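PDB 6DLM: Dhd127_b from Synthetic construct, which serves as one half of a computationally designed heterodimer, a helical hairpin that pairs with its partner chain Dhd127_a in a coiled-coil bundle. Local coordinates for residues 60-63 and 64-68; 41-44 and 45-49; 9-12 and 13-17. One frame throughout, in Å; residues are numbered along the deposited sequence.

How the contacts relate
All three contacts are local, formed between residues three or four apart in one chain. Contact 3 comes first, on helix 7-37. Contact 2 follows at the loop and the start of helix 44-75. Contact 1 lies further along that second helix. Because the chain is a hairpin, contacts 1 and 3 come back together: their centres are 12 Å apart, and N67 OD1 lies 2.9 Å from S14 OG, a probable hydrogen bond. Contact 2 sits at the other end, beyond the chain's centre. Its centre is 29 Å from that of contact 1 and 34 Å from that of contact 3. Contacts 1 and 3 thus join the helices near the termini; contact 2 starts the second helix.

Contact 1: 60-63 and 64-68; sequences IRRQ and SDRNV
R61 and D65, one helical turn apart, form the salt bridge of this contact. R61 NH1 donates to D65 OD1 at 3.1 Å, on the syn lone pair, with an N-H...O angle of 154°. The acceptor lies near the guanidinium plane, at its edge, but the carboxylate is turned 59° from that plane. The R61 chain bends at chi2 and chi3, which carries it forward along the helix to cross D65, with R61 CD 3.2 Å from D65 OD2. R61 NH2 also makes a salt bridge to E23 of the chain of Dhd127_a. Cutting R61 back to an alanine would probably leave D65 without its charged mate and E23 of that partner chain without this bridge.

A polar cluster forms on another side of the helix. Q63 and R66 run side by side, pointing the same way, and Q63 CG is 3.9 Å from R66 NH2. R66 NH1 donates to N67 OD1 at 2.8 Å, almost in the guanidinium plane. A water donates to Q63 OE1 at 2.8 Å and accepts from R66 NH1, with a weaker bond from N67 ND2. R62 NH2 comes within 4.3 Å of R66 NH2. This like-charge approach is probably eased by E59, which bridges R62 and also accepts from Q63 NE2.

The backbone carries regular i to i+4 alpha-helical bonds, among them N67 N to Q63 O at 2.9 Å.

The whole contact lies on helix 44-75. I60 packs on L21 of helix 7-37, and the N67 amide faces S14 and Q15 there. I60, R61 and S64 pack on V19 of the chain of Dhd127_a, so this part of the helix serves both the hairpin and the designed heterodimer.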
ATOM      1  N   ILE B  60      -7.456  -4.576   0.114  1.00 12.11           N
ATOM      2  CA  ILE B  60      -7.001  -3.274  -0.350  1.00 11.47           C
ATOM      3  C   ILE B  60      -7.287  -3.113  -1.842  1.00 14.07           C
ATOM      4  O   ILE B  60      -7.758  -2.073  -2.253  1.00 15.34           O
ATOM      5  CB  ILE B  60      -5.496  -3.078  -0.111  1.00 16.79           C
ATOM      6  CG1 ILE B  60      -5.223  -2.817   1.368  1.00 16.75           C
ATOM      7  CG2 ILE B  60      -4.975  -1.936  -0.955  1.00 14.07           C
ATOM      8  CD1 ILE B  60      -3.802  -3.101   1.777  1.00 15.15           C
ATOM      9  N   ARG B  61      -7.013  -4.137  -2.633  1.00 12.64           N
ATOM     10  CA  ARG B  61      -7.299  -4.057  -4.053  1.00 14.27           C
ATOM     11  C   ARG B  61      -8.803  -3.883  -4.302  1.00 14.67           C
ATOM     12  O   ARG B  61      -9.196  -3.047  -5.090  1.00 14.73           O
ATOM     13  CB  ARG B  61      -6.751  -5.287  -4.776  1.00 12.04           C
ATOM     14  CG  ARG B  61      -7.438  -5.636  -6.083  1.00 23.31           C
ATOM     15  CD  ARG B  61      -7.133  -4.660  -7.198  1.00 24.44           C
ATOM     16  NE  ARG B  61      -5.729  -4.650  -7.589  1.00 20.65           N
ATOM     17  CZ  ARG B  61      -5.234  -3.873  -8.544  1.00 21.06           C
ATOM     18  NH1 ARG B  61      -6.029  -3.048  -9.198  1.00 24.70           N
ATOM     19  NH2 ARG B  61      -3.950  -3.910  -8.836  1.00 14.93           N
ATOM     20  N   ARG B  62      -9.641  -4.639  -3.611  1.00 11.97           N
ATOM     21  CA  ARG B  62     -11.073  -4.472  -3.816  1.00 17.15           C
ATOM     22  C   ARG B  62     -11.544  -3.058  -3.444  1.00 14.32           C
ATOM     23  O   ARG B  62     -12.283  -2.449  -4.197  1.00 18.70           O
ATOM     24  CB  ARG B  62     -11.865  -5.494  -3.000  1.00 18.54           C
ATOM     25  CG  ARG B  62     -13.367  -5.346  -3.148  1.00 17.60           C
ATOM     26  CD  ARG B  62     -14.126  -6.277  -2.222  1.00 21.32           C
ATOM     27  NE  ARG B  62     -14.127  -5.797  -0.849  1.00 18.66           N
ATOM     28  CZ  ARG B  62     -14.924  -4.835  -0.415  1.00 24.40           C
ATOM     29  NH1 ARG B  62     -15.769  -4.260  -1.249  1.00 24.95           N
ATOM     30  NH2 ARG B  62     -14.867  -4.440   0.842  1.00 41.51           N
ATOM     31  N   GLN B  63     -11.124  -2.541  -2.295  1.00 14.27           N
ATOM     32  CA  GLN B  63     -11.522  -1.188  -1.901  1.00 17.66           C
ATOM     33  C   GLN B  63     -10.999  -0.104  -2.846  1.00 15.99           C
ATOM     34  O   GLN B  63     -11.731   0.794  -3.212  1.00 14.56           O
ATOM     35  CB  GLN B  63     -11.060  -0.868  -0.485  1.00 13.61           C
ATOM     36  CG  GLN B  63     -11.816  -1.642   0.570  1.00 21.71           C
ATOM     37  CD  GLN B  63     -11.491  -1.204   1.981  1.00 26.32           C
ATOM     38  OE1 GLN B  63     -11.021  -0.098   2.212  1.00 22.30           O
ATOM     39  NE2 GLN B  63     -11.738  -2.085   2.933  1.00 31.62           N
ATOM     40  N   SER B  64      -9.735  -0.213  -3.229  1.00 15.60           N
ATOM     41  CA  SER B  64      -9.141   0.751  -4.138  1.00 16.32           C
ATOM     42  C   SER B  64      -9.863   0.764  -5.490  1.00 11.84           C
ATOM     43  O   SER B  64     -10.182   1.820  -5.995  1.00 15.59           O
ATOM     44  CB  SER B  64      -7.673   0.414  -4.358  1.00 16.61           C
ATOM     45  OG  SER B  64      -7.096   1.247  -5.330  1.00 20.83           O
ATOM     46  N   ASP B  65     -10.163  -0.408  -6.026  1.00 15.49           N
ATOM     47  CA  ASP B  65     -10.868  -0.481  -7.297  1.00 16.63           C
ATOM     48  C   ASP B  65     -12.221   0.233  -7.188  1.00 14.93           C
ATOM     49  O   ASP B  65     -12.599   0.971  -8.082  1.00 16.47           O
ATOM     50  CB  ASP B  65     -11.119  -1.938  -7.680  1.00 17.68           C
ATOM     51  CG  ASP B  65      -9.889  -2.629  -8.243  1.00 21.15           C
ATOM     52  OD1 ASP B  65      -8.854  -1.975  -8.416  1.00 15.03           O
ATOM     53  OD2 ASP B  65      -9.975  -3.836  -8.527  1.00 17.61           O
ATOM     54  N   ARG B  66     -12.918   0.021  -6.082  1.00 16.31           N
ATOM     55  CA  ARG B  66     -14.200   0.674  -5.866  1.00 17.60           C
ATOM     56  C   ARG B  66     -14.056   2.194  -5.754  1.00 15.82           C
ATOM     57  O   ARG B  66     -14.821   2.934  -6.344  1.00 19.44           O
ATOM     58  CB  ARG B  66     -14.855   0.115  -4.612  1.00 17.90           C
ATOM     59  CG  ARG B  66     -16.144   0.804  -4.225  1.00 16.79           C
ATOM     60  CD  ARG B  66     -16.009   1.468  -2.869  1.00 27.63           C
ATOM     61  NE  ARG B  66     -15.997   0.503  -1.781  1.00 25.45           N
ATOM     62  CZ  ARG B  66     -15.228   0.596  -0.702  1.00 20.85           C
ATOM     63  NH1 ARG B  66     -14.264   1.499  -0.631  1.00 22.04           N
ATOM     64  NH2 ARG B  66     -15.417  -0.231   0.305  1.00 29.71           N
ATOM     65  N   ASN B  67     -13.065   2.647  -5.000  1.00 14.41           N
ATOM     66  CA  ASN B  67     -12.809   4.083  -4.856  1.00 14.64           C
ATOM     67  C   ASN B  67     -12.444   4.733  -6.193  1.00 13.72           C
ATOM     68  O   ASN B  67     -12.863   5.839  -6.472  1.00 17.10           O
ATOM     69  CB  ASN B  67     -11.714   4.343  -3.831  1.00 15.78           C
ATOM     70  CG  ASN B  67     -12.133   3.955  -2.431  1.00 21.61           C
ATOM     71  OD1 ASN B  67     -13.286   3.659  -2.190  1.00 21.96           O
ATOM     72  ND2 ASN B  67     -11.197   3.962  -1.511  1.00 22.03           N
ATOM     73  N   VAL B  68     -11.659   4.034  -6.993  1.00 13.42           N
ATOM     74  CA  VAL B  68     -11.308   4.534  -8.310  1.00 14.16           C
ATOM     75  C   VAL B  68     -12.564   4.683  -9.186  1.00 15.06           C
ATOM     76  O   VAL B  68     -12.698   5.669  -9.888  1.00 16.46           O
ATOM     77  CB  VAL B  68     -10.289   3.621  -8.990  1.00 14.97           C
ATOM     78  CG1 VAL B  68     -10.137   3.984 -10.454  1.00 17.16           C
ATOM     79  CG2 VAL B  68      -8.964   3.718  -8.253  1.00 17.40           C
TER
HETATM   80  O   HOH W   1     -11.986   2.362   1.294  1.00 27.12           O

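Contact 2: 41-44 and 45-49; sequences DSVE and RVREL
V43 and V46 meet at the N-terminus of helix 44-75, where V43 holds the N-cap position. This is the start of the second helix of the hairpin. V43 O accepts from R47 N at 2.9 Å, and E44 O accepts from E48 N one residue on.

V46 can be followed outward. Its CB lies 4.1 Å from V43 O. The branch CG2 sits between the backbone N and the carbonyl carbon, and this turns it back to the cap residue. There it is 3.1 Å from V43 O and 3.4 Å from V43 CA. It also presses on V43 CB at 3.5 Å, a close approach for two carbons. The other branch, CG1, is anti to the carbonyl carbon and stays clear of 41-44. The V46 side chain also packs on L32 and I35 of helix 7-37.

R47 starts on the same carbonyl, with CB and CG both close to V43 O. Its tip then leaves for a salt bridge to E37 of the chain of Dhd127_a. V43 packs on L36 of that chain, so the helix start is part of the dimer contact.

Valine has no polar side-chain group with which to cap a helix. Two waters take N-H groups of the first turn instead. One accepts from V46 N and donates to S42 O. The other accepts from R45 N at 2.9 Å and lies 3.0 Å from S42 OG.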
ATOM      1  N   ASP B  41      15.640 -18.452  13.296  1.00 29.83           N
ATOM      2  CA  ASP B  41      15.701 -19.903  13.252  1.00 37.10           C
ATOM      3  C   ASP B  41      14.373 -20.539  12.781  1.00 42.10           C
ATOM      4  O   ASP B  41      14.408 -21.559  12.106  1.00 41.42           O
ATOM      5  CB  ASP B  41      16.138 -20.471  14.599  1.00 49.26           C
ATOM      6  CG  ASP B  41      17.526 -20.009  14.998  1.00 71.56           C
ATOM      7  OD1 ASP B  41      17.742 -19.756  16.195  1.00 61.30           O
ATOM      8  OD2 ASP B  41      18.399 -19.884  14.110  1.00 84.85           O
ATOM      9  N   SER B  42      13.249 -19.929  13.126  1.00 27.24           N
ATOM     10  CA  SER B  42      11.960 -20.456  12.743  1.00 19.96           C
ATOM     11  C   SER B  42      11.211 -19.487  11.830  1.00 27.71           C
ATOM     12  O   SER B  42      11.290 -18.290  12.015  1.00 21.46           O
ATOM     13  CB  SER B  42      11.116 -20.735  13.981  1.00 29.64           C
ATOM     14  OG  SER B  42       9.734 -20.783  13.683  1.00 30.43           O
ATOM     15  N   VAL B  43      10.533 -20.022  10.828  1.00 26.27           N
ATOM     16  CA  VAL B  43       9.734 -19.196   9.933  1.00 18.97           C
ATOM     17  C   VAL B  43       8.211 -19.194  10.200  1.00 17.79           C
ATOM     18  O   VAL B  43       7.471 -18.724   9.355  1.00 20.59           O
ATOM     19  CB  VAL B  43       9.973 -19.570   8.456  1.00 20.59           C
ATOM     20  CG1 VAL B  43      11.360 -19.144   8.020  1.00 28.29           C
ATOM     21  CG2 VAL B  43       9.780 -21.060   8.252  1.00 29.07           C
ATOM     22  N   GLU B  44       7.754 -19.700  11.332  1.00 17.25           N
ATOM     23  CA  GLU B  44       6.322 -19.728  11.547  1.00 19.07           C
ATOM     24  C   GLU B  44       5.704 -18.329  11.558  1.00 16.39           C
ATOM     25  O   GLU B  44       4.692 -18.109  10.917  1.00 16.48           O
ATOM     26  CB  GLU B  44       5.989 -20.474  12.843  1.00 19.13           C
ATOM     27  CG  GLU B  44       6.455 -21.921  12.825  1.00 24.72           C
ATOM     28  CD  GLU B  44       6.005 -22.713  14.029  1.00 35.99           C
ATOM     29  OE1 GLU B  44       5.031 -22.303  14.677  1.00 49.06           O
ATOM     30  OE2 GLU B  44       6.619 -23.751  14.319  1.00 33.41           O
ATOM     31  N   ARG B  45       6.306 -17.400  12.290  1.00 17.61           N
ATOM     32  CA  ARG B  45       5.779 -16.040  12.327  1.00 19.05           C
ATOM     33  C   ARG B  45       5.856 -15.346  10.963  1.00 13.82           C
ATOM     34  O   ARG B  45       4.882 -14.785  10.506  1.00 14.65           O
ATOM     35  CB  ARG B  45       6.529 -15.214  13.365  1.00 15.43           C
ATOM     36  CG  ARG B  45       6.098 -13.765  13.436  1.00 14.28           C
ATOM     37  CD  ARG B  45       4.627 -13.617  13.774  1.00 15.40           C
ATOM     38  NE  ARG B  45       4.295 -12.228  14.036  1.00 13.86           N
ATOM     39  CZ  ARG B  45       3.103 -11.789  14.408  1.00 16.46           C
ATOM     40  NH1 ARG B  45       2.100 -12.636  14.556  1.00 19.29           N
ATOM     41  NH2 ARG B  45       2.915 -10.497  14.621  1.00 14.95           N
ATOM     42  N   VAL B  46       6.991 -15.439  10.283  1.00 14.99           N
ATOM     43  CA  VAL B  46       7.086 -14.811   8.973  1.00 17.79           C
ATOM     44  C   VAL B  46       6.079 -15.420   7.984  1.00 16.11           C
ATOM     45  O   VAL B  46       5.500 -14.689   7.205  1.00 15.32           O
ATOM     46  CB  VAL B  46       8.510 -14.838   8.381  1.00 29.67           C
ATOM     47  CG1 VAL B  46       9.417 -13.867   9.122  1.00 25.32           C
ATOM     48  CG2 VAL B  46       9.075 -16.239   8.376  1.00 34.37           C
ATOM     49  N   ARG B  47       5.878 -16.739   7.996  1.00 16.22           N
ATOM     50  CA  ARG B  47       4.906 -17.350   7.108  1.00 17.59           C
ATOM     51  C   ARG B  47       3.507 -16.826   7.428  1.00 17.15           C
ATOM     52  O   ARG B  47       2.716 -16.610   6.532  1.00 15.12           O
ATOM     53  CB  ARG B  47       4.939 -18.873   7.226  1.00 17.07           C
ATOM     54  CG  ARG B  47       6.089 -19.527   6.486  1.00 27.21           C
ATOM     55  CD  ARG B  47       5.936 -19.402   4.976  1.00 35.44           C
ATOM     56  NE  ARG B  47       6.967 -20.157   4.275  1.00 39.77           N
ATOM     57  CZ  ARG B  47       7.196 -20.100   2.969  1.00 46.77           C
ATOM     58  NH1 ARG B  47       6.467 -19.325   2.192  1.00 30.18           N
ATOM     59  NH2 ARG B  47       8.159 -20.840   2.443  1.00 56.04           N
ATOM     60  N   GLU B  48       3.199 -16.661   8.712  1.00 15.20           N
ATOM     61  CA  GLU B  48       1.906 -16.109   9.103  1.00 11.80           C
ATOM     62  C   GLU B  48       1.751 -14.645   8.632  1.00 13.98           C
ATOM     63  O   GLU B  48       0.676 -14.258   8.211  1.00 14.60           O
ATOM     64  CB  GLU B  48       1.687 -16.223  10.607  1.00 15.88           C
ATOM     65  CG  GLU B  48       0.462 -15.493  11.125  1.00 14.10           C
ATOM     66  CD  GLU B  48      -0.852 -16.021  10.575  1.00 19.13           C
ATOM     67  OE1 GLU B  48      -1.887 -15.375  10.812  1.00 17.30           O
ATOM     68  OE2 GLU B  48      -0.848 -17.073   9.915  1.00 20.85           O
ATOM     69  N   LEU B  49       2.815 -13.855   8.724  1.00 10.94           N
ATOM     70  CA  LEU B  49       2.773 -12.469   8.241  1.00 13.21           C
ATOM     71  C   LEU B  49       2.514 -12.419   6.729  1.00 11.93           C
ATOM     72  O   LEU B  49       1.805 -11.550   6.255  1.00 14.62           O
ATOM     73  CB  LEU B  49       4.057 -11.718   8.578  1.00 14.85           C
ATOM     74  CG  LEU B  49       4.289 -11.500  10.068  1.00 16.36           C
ATOM     75  CD1 LEU B  49       5.710 -11.042  10.333  1.00 16.92           C
ATOM     76  CD2 LEU B  49       3.273 -10.519  10.627  1.00 13.47           C
TER
HETATM   77  O   HOH W   2       9.592 -16.210  11.900  1.00 18.65           O
HETATM   78  O   HOH W   3       8.319 -18.179  14.258  1.00 21.93           O

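Contact 3: 9-12 and 13-17; sequences KDIL and DSQEH
K9 reaches one turn along helix 7-37 to pair with D13. This is an i to i+4 salt bridge. The K9 chain leaves with CG anti to the backbone N (chi1 -172°), then bends at chi2 and chi4, which brings its end round to the carboxylate. NZ donates to D13 OD1 at 2.7 Å, using the syn lone pair. A second bond from NZ to D13 OD2, at 3.2 Å, is weak. The ammonium thus grips both oxygens unevenly. K9 CD and CE also pass D13 OD1, each at 3.6 Å.

The D13 carboxylate also lies close to the backbone, with CG 3.1 Å from K9 O, the same carbonyl that accepts D13 N at 2.8 Å. The positive charge of K9 probably offsets the mutual repulsion of these oxygens.

This is the solvent side: K9 and D10 are exposed. The packed side carries the buried I11, L12 and Q15. Q15 N donates to I11 O at 2.9 Å, and Q15 CG meets I11 CG2 in an ordinary apolar contact at 4.2 Å. E16 bends at chi2, and its CG comes within 3.0 Å of L12 O before OE1 forms a salt bridge with R71 of the chain of Dhd127_a.

I11 packs on L71 and V74 of helix 44-75. S14 touches R66 of that helix, and its hydroxyl has its partner, N67, there. L12 packs on R71 of the partner chain, while Q15 packs on L11 and bonds to H67 there. This part of helix 7-37 therefore faces both helix 44-75 and the chain of Dhd127_a.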
ATOM      1  N   LYS B   9     -16.520  14.583   0.648  1.00 19.22           N
ATOM      2  CA  LYS B   9     -16.223  14.059   1.967  1.00 20.17           C
ATOM      3  C   LYS B   9     -16.370  12.524   1.985  1.00 17.92           C
ATOM      4  O   LYS B   9     -15.526  11.854   2.556  1.00 21.16           O
ATOM      5  CB  LYS B   9     -17.121  14.720   3.018  1.00 30.46           C
ATOM      6  CG  LYS B   9     -16.798  14.408   4.475  1.00 30.36           C
ATOM      7  CD  LYS B   9     -15.399  14.822   4.893  1.00 35.85           C
ATOM      8  CE  LYS B   9     -15.207  14.790   6.405  1.00 30.56           C
ATOM      9  NZ  LYS B   9     -15.503  13.474   7.030  1.00 22.24           N
ATOM     10  N   ASP B  10     -17.384  11.981   1.330  1.00 20.57           N
ATOM     11  CA  ASP B  10     -17.545  10.533   1.306  1.00 17.63           C
ATOM     12  C   ASP B  10     -16.334   9.845   0.658  1.00 16.15           C
ATOM     13  O   ASP B  10     -15.871   8.829   1.150  1.00 18.53           O
ATOM     14  CB  ASP B  10     -18.778  10.144   0.517  1.00 18.87           C
ATOM     15  CG  ASP B  10     -20.054  10.208   1.329  1.00 24.06           C
ATOM     16  OD1 ASP B  10     -20.001  10.424   2.547  1.00 15.37           O
ATOM     17  OD2 ASP B  10     -21.116  10.023   0.721  1.00 27.04           O
ATOM     18  N   ILE B  11     -15.859  10.394  -0.448  1.00 17.64           N
ATOM     19  CA  ILE B  11     -14.681   9.848  -1.108  1.00 19.78           C
ATOM     20  C   ILE B  11     -13.433   9.937  -0.227  1.00 20.99           C
ATOM     21  O   ILE B  11     -12.684   8.980  -0.118  1.00 24.58           O
ATOM     22  CB  ILE B  11     -14.367  10.635  -2.381  1.00 30.25           C
ATOM     23  CG1 ILE B  11     -15.365  10.288  -3.477  1.00 35.56           C
ATOM     24  CG2 ILE B  11     -12.942  10.356  -2.832  1.00 41.10           C
ATOM     25  CD1 ILE B  11     -15.431  11.344  -4.555  1.00 38.62           C
ATOM     26  N   LEU B  12     -13.219  11.091   0.381  1.00 21.62           N
ATOM     27  CA  LEU B  12     -12.086  11.276   1.267  1.00 14.62           C
ATOM     28  C   LEU B  12     -12.160  10.338   2.481  1.00 22.19           C
ATOM     29  O   LEU B  12     -11.155   9.763   2.864  1.00 18.20           O
ATOM     30  CB  LEU B  12     -12.003  12.726   1.725  1.00 18.00           C
ATOM     31  CG  LEU B  12     -11.757  13.731   0.602  1.00 24.78           C
ATOM     32  CD1 LEU B  12     -11.808  15.154   1.133  1.00 35.64           C
ATOM     33  CD2 LEU B  12     -10.435  13.450  -0.081  1.00 33.10           C
ATOM     34  N   ASP B  13     -13.344  10.176   3.058  1.00 15.62           N
ATOM     35  CA  ASP B  13     -13.486   9.266   4.190  1.00 12.20           C
ATOM     36  C   ASP B  13     -13.114   7.835   3.777  1.00 14.02           C
ATOM     37  O   ASP B  13     -12.405   7.162   4.491  1.00 20.32           O
ATOM     38  CB  ASP B  13     -14.926   9.265   4.710  1.00 19.20           C
ATOM     39  CG  ASP B  13     -15.320  10.582   5.348  1.00 24.41           C
ATOM     40  OD1 ASP B  13     -14.435  11.424   5.562  1.00 21.65           O
ATOM     41  OD2 ASP B  13     -16.509  10.763   5.637  1.00 17.14           O
ATOM     42  N   SER B  14     -13.597   7.409   2.626  1.00 18.25           N
ATOM     43  CA  SER B  14     -13.283   6.089   2.106  1.00 19.87           C
ATOM     44  C   SER B  14     -11.773   5.946   1.830  1.00 14.22           C
ATOM     45  O   SER B  14     -11.196   4.918   2.133  1.00 13.09           O
ATOM     46  CB  SER B  14     -14.084   5.830   0.835  1.00 23.73           C
ATOM     47  OG  SER B  14     -13.997   4.480   0.452  1.00 29.09           O
ATOM     48  N   GLN B  15     -11.162   6.977   1.263  1.00 19.62           N
ATOM     49  CA  GLN B  15      -9.722   6.960   1.010  1.00 16.56           C
ATOM     50  C   GLN B  15      -8.927   6.856   2.315  1.00 16.23           C
ATOM     51  O   GLN B  15      -7.996   6.087   2.394  1.00 17.27           O
ATOM     52  CB  GLN B  15      -9.292   8.232   0.280  1.00 19.88           C
ATOM     53  CG  GLN B  15      -9.661   8.263  -1.187  1.00 24.89           C
ATOM     54  CD  GLN B  15      -8.733   7.418  -2.025  1.00 30.77           C
ATOM     55  OE1 GLN B  15      -9.106   6.352  -2.500  1.00 33.94           O
ATOM     56  NE2 GLN B  15      -7.503   7.874  -2.177  1.00 36.14           N
ATOM     57  N   GLU B  16      -9.310   7.626   3.325  1.00 16.45           N
ATOM     58  CA  GLU B  16      -8.630   7.570   4.620  1.00 13.46           C
ATOM     59  C   GLU B  16      -8.762   6.179   5.252  1.00 15.83           C
ATOM     60  O   GLU B  16      -7.809   5.669   5.805  1.00 17.06           O
ATOM     61  CB  GLU B  16      -9.158   8.639   5.562  1.00 21.62           C
ATOM     62  CG  GLU B  16      -9.105  10.035   4.976  1.00 29.00           C
ATOM     63  CD  GLU B  16      -7.821  10.762   5.291  1.00 37.47           C
ATOM     64  OE1 GLU B  16      -7.849  12.004   5.342  1.00 34.88           O
ATOM     65  OE2 GLU B  16      -6.793  10.091   5.508  1.00 58.89           O
ATOM     66  N   HIS B  17      -9.937   5.582   5.139  1.00 20.11           N
ATOM     67  CA  HIS B  17     -10.117   4.233   5.639  1.00 18.14           C
ATOM     68  C   HIS B  17      -9.178   3.282   4.883  1.00 20.78           C
ATOM     69  O   HIS B  17      -8.537   2.444   5.498  1.00 19.42           O
ATOM     70  CB  HIS B  17     -11.556   3.789   5.441  1.00 18.68           C
ATOM     71  CG  HIS B  17     -11.827   2.394   5.899  1.00 18.64           C
ATOM     72  ND1 HIS B  17     -12.109   2.083   7.209  1.00 36.97           N
ATOM     73  CD2 HIS B  17     -11.879   1.228   5.217  1.00 26.76           C
ATOM     74  CE1 HIS B  17     -12.311   0.783   7.317  1.00 34.56           C
ATOM     75  NE2 HIS B  17     -12.172   0.240   6.123  1.00 26.13           N
TER